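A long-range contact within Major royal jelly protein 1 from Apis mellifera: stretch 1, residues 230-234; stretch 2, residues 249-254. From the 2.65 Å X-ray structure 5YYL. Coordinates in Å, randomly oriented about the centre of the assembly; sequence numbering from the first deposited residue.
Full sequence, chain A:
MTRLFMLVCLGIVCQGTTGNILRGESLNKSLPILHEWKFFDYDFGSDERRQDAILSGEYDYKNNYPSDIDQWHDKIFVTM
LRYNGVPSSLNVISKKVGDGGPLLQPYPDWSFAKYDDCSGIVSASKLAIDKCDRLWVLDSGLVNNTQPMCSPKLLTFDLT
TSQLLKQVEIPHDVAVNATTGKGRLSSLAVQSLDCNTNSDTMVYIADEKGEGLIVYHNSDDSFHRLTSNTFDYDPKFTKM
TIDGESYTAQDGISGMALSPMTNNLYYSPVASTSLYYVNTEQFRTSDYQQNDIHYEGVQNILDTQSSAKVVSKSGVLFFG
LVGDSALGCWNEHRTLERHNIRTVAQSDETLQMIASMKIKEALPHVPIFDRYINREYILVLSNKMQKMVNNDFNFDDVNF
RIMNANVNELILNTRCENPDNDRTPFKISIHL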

# COMPACT_ATOMS: atom_id res chain seq x y z
N THR A 230 23.16 -44.36 31.79
CA THR A 230 22.14 -43.36 31.46
C THR A 230 21.44 -43.63 30.13
O THR A 230 20.29 -43.22 29.96
N PHE A 231 22.11 -44.32 29.21
CA PHE A 231 21.49 -44.80 27.94
C PHE A 231 20.68 -46.10 28.08
O PHE A 231 20.00 -46.49 27.11
N ASP A 232 20.75 -46.77 29.22
CA ASP A 232 20.13 -48.09 29.38
C ASP A 232 18.69 -47.95 29.85
O ASP A 232 18.34 -46.99 30.54
N TYR A 233 17.86 -48.94 29.49
CA TYR A 233 16.46 -48.96 29.89
C TYR A 233 16.34 -49.38 31.35
O TYR A 233 17.16 -50.16 31.84
N ASP A 234 15.33 -48.86 32.04
CA ASP A 234 15.06 -49.22 33.42
C ASP A 234 13.83 -50.13 33.44
O ASP A 234 12.77 -49.72 32.98
N ALA A 249 7.45 -51.38 27.12
CA ALA A 249 8.53 -50.98 26.18
C ALA A 249 9.92 -51.08 26.80
O ALA A 249 10.30 -50.22 27.59
N GLN A 250 10.68 -52.11 26.43
CA GLN A 250 12.08 -52.26 26.88
C GLN A 250 13.01 -51.52 25.92
O GLN A 250 13.74 -52.15 25.14
N ASP A 251 12.97 -50.19 25.97
CA ASP A 251 13.77 -49.32 25.10
C ASP A 251 14.52 -48.30 25.94
O ASP A 251 14.03 -47.84 26.98
N GLY A 252 15.73 -47.96 25.48
CA GLY A 252 16.62 -46.98 26.14
C GLY A 252 16.62 -45.62 25.47
O GLY A 252 15.56 -45.09 25.12
N ILE A 253 17.82 -45.05 25.30
CA ILE A 253 17.99 -43.66 24.83
C ILE A 253 17.17 -43.31 23.59
O ILE A 253 17.37 -43.85 22.51
N SER A 254 16.22 -42.40 23.79
CA SER A 254 15.56 -41.66 22.71
C SER A 254 15.13 -40.28 23.24
O SER A 254 15.62 -39.83 24.29

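Two aromatic rings of stretch 1, each met over one face by an aliphatic carbon of stretch 2, frame this small contact, and a single backbone hydrogen bond fixes it near one end. Ala249 opens stretch 2 without taking part: its CB points away, and its carbonyl instead receives a weak hydrogen bond from Asp251 N within the same loop.

Gln250 makes the first real contact. Its CA-to-CB bond runs sideways, and with chi1 m and chi2 t the chain extends along the Tyr233 ring. Gln250 CB sits 4.1 Å from the centroid of the Tyr233 ring and 14° off its normal, a CH-pi contact that uses the aliphatic root of a polar residue. Farther out, Gln250 NE2 comes within 3.4 Å of Tyr233 OH, but the angle is poor and no hydrogen bond forms; the pairing is one of packing.

The CA-to-CB bond of Asp251 points away (chi1 m), and the residue contributes backbone, its O lying 3.3 Å from Tyr233 CB. Tyr233 points toward stretch 2, its chi1 of 91° lying between wells.

At Gly252 the rule is absence. A CB here would point toward stretch 1 and lie 2.4 Å from Phe231 O, a clash. Without one, Gly252 CA approaches Phe231 O to 3.6 Å in a CA-H...O contact, and the backbones come close.

The same carbonyl accepts the hydrogen bond from Ile253 N, 3.2 Å from N to Phe231 O. Ile253 points toward stretch 1, and its t,t rotamer carries CD1 over a face of the Phe231 ring, 4.0 Å from the centroid; the closest side-chain atoms, Ile253 CD1 and Phe231 CD1, are 3.7 Å apart. Phe231, chi1 m, leaves its backbone sideways, yet its ring still meets this methyl. Ser254 lies out of reach, its OG hydrogen-bonded elsewhere in the structure.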

# COMPACT_ATOMS: atom_id res chain seq x y z
CB THR A 230 22.74 -41.93 31.46
OG1 THR A 230 23.71 -41.80 30.42
CG2 THR A 230 23.37 -41.60 32.82
CB PHE A 231 22.55 -45.03 26.85
CG PHE A 231 23.41 -43.85 26.53
CD1 PHE A 231 23.19 -42.58 27.06
CD2 PHE A 231 24.46 -44.02 25.66
CE1 PHE A 231 24.03 -41.52 26.74
CE2 PHE A 231 25.30 -42.98 25.34
CZ PHE A 231 25.09 -41.72 25.88
CB ASP A 232 20.90 -48.96 30.38
CG ASP A 232 22.29 -49.35 29.89
OD1 ASP A 232 23.13 -49.68 30.77
OD2 ASP A 232 22.54 -49.35 28.66
CB TYR A 233 15.63 -49.88 28.97
CG TYR A 233 15.48 -51.34 29.39
CD1 TYR A 233 14.39 -51.75 30.16
CD2 TYR A 233 16.40 -52.30 28.98
CE1 TYR A 233 14.24 -53.07 30.54
CE2 TYR A 233 16.25 -53.64 29.35
CZ TYR A 233 15.16 -54.02 30.13
OH TYR A 233 14.96 -55.32 30.52
CB ASP A 234 14.81 -47.96 34.23
CG ASP A 234 14.81 -48.21 35.73
OD1 ASP A 234 14.62 -49.37 36.15
OD2 ASP A 234 14.99 -47.22 36.48
CB ALA A 249 8.28 -49.57 25.66
CB GLN A 250 12.47 -53.73 26.97
CG GLN A 250 11.62 -54.57 27.92
CD GLN A 250 12.11 -56.01 28.03
OE1 GLN A 250 12.57 -56.61 27.05
NE2 GLN A 250 12.01 -56.56 29.24
CB ASP A 251 12.88 -48.60 24.07
CG ASP A 251 12.18 -49.55 23.12
OD1 ASP A 251 12.86 -50.25 22.36
OD2 ASP A 251 10.93 -49.58 23.12
CB ILE A 253 19.48 -43.29 24.61
CG1 ILE A 253 19.63 -41.80 24.30
CG2 ILE A 253 20.14 -44.15 23.55
CD1 ILE A 253 21.07 -41.34 24.31
CB SER A 254 14.37 -42.45 22.16
OG SER A 254 14.18 -42.13 20.79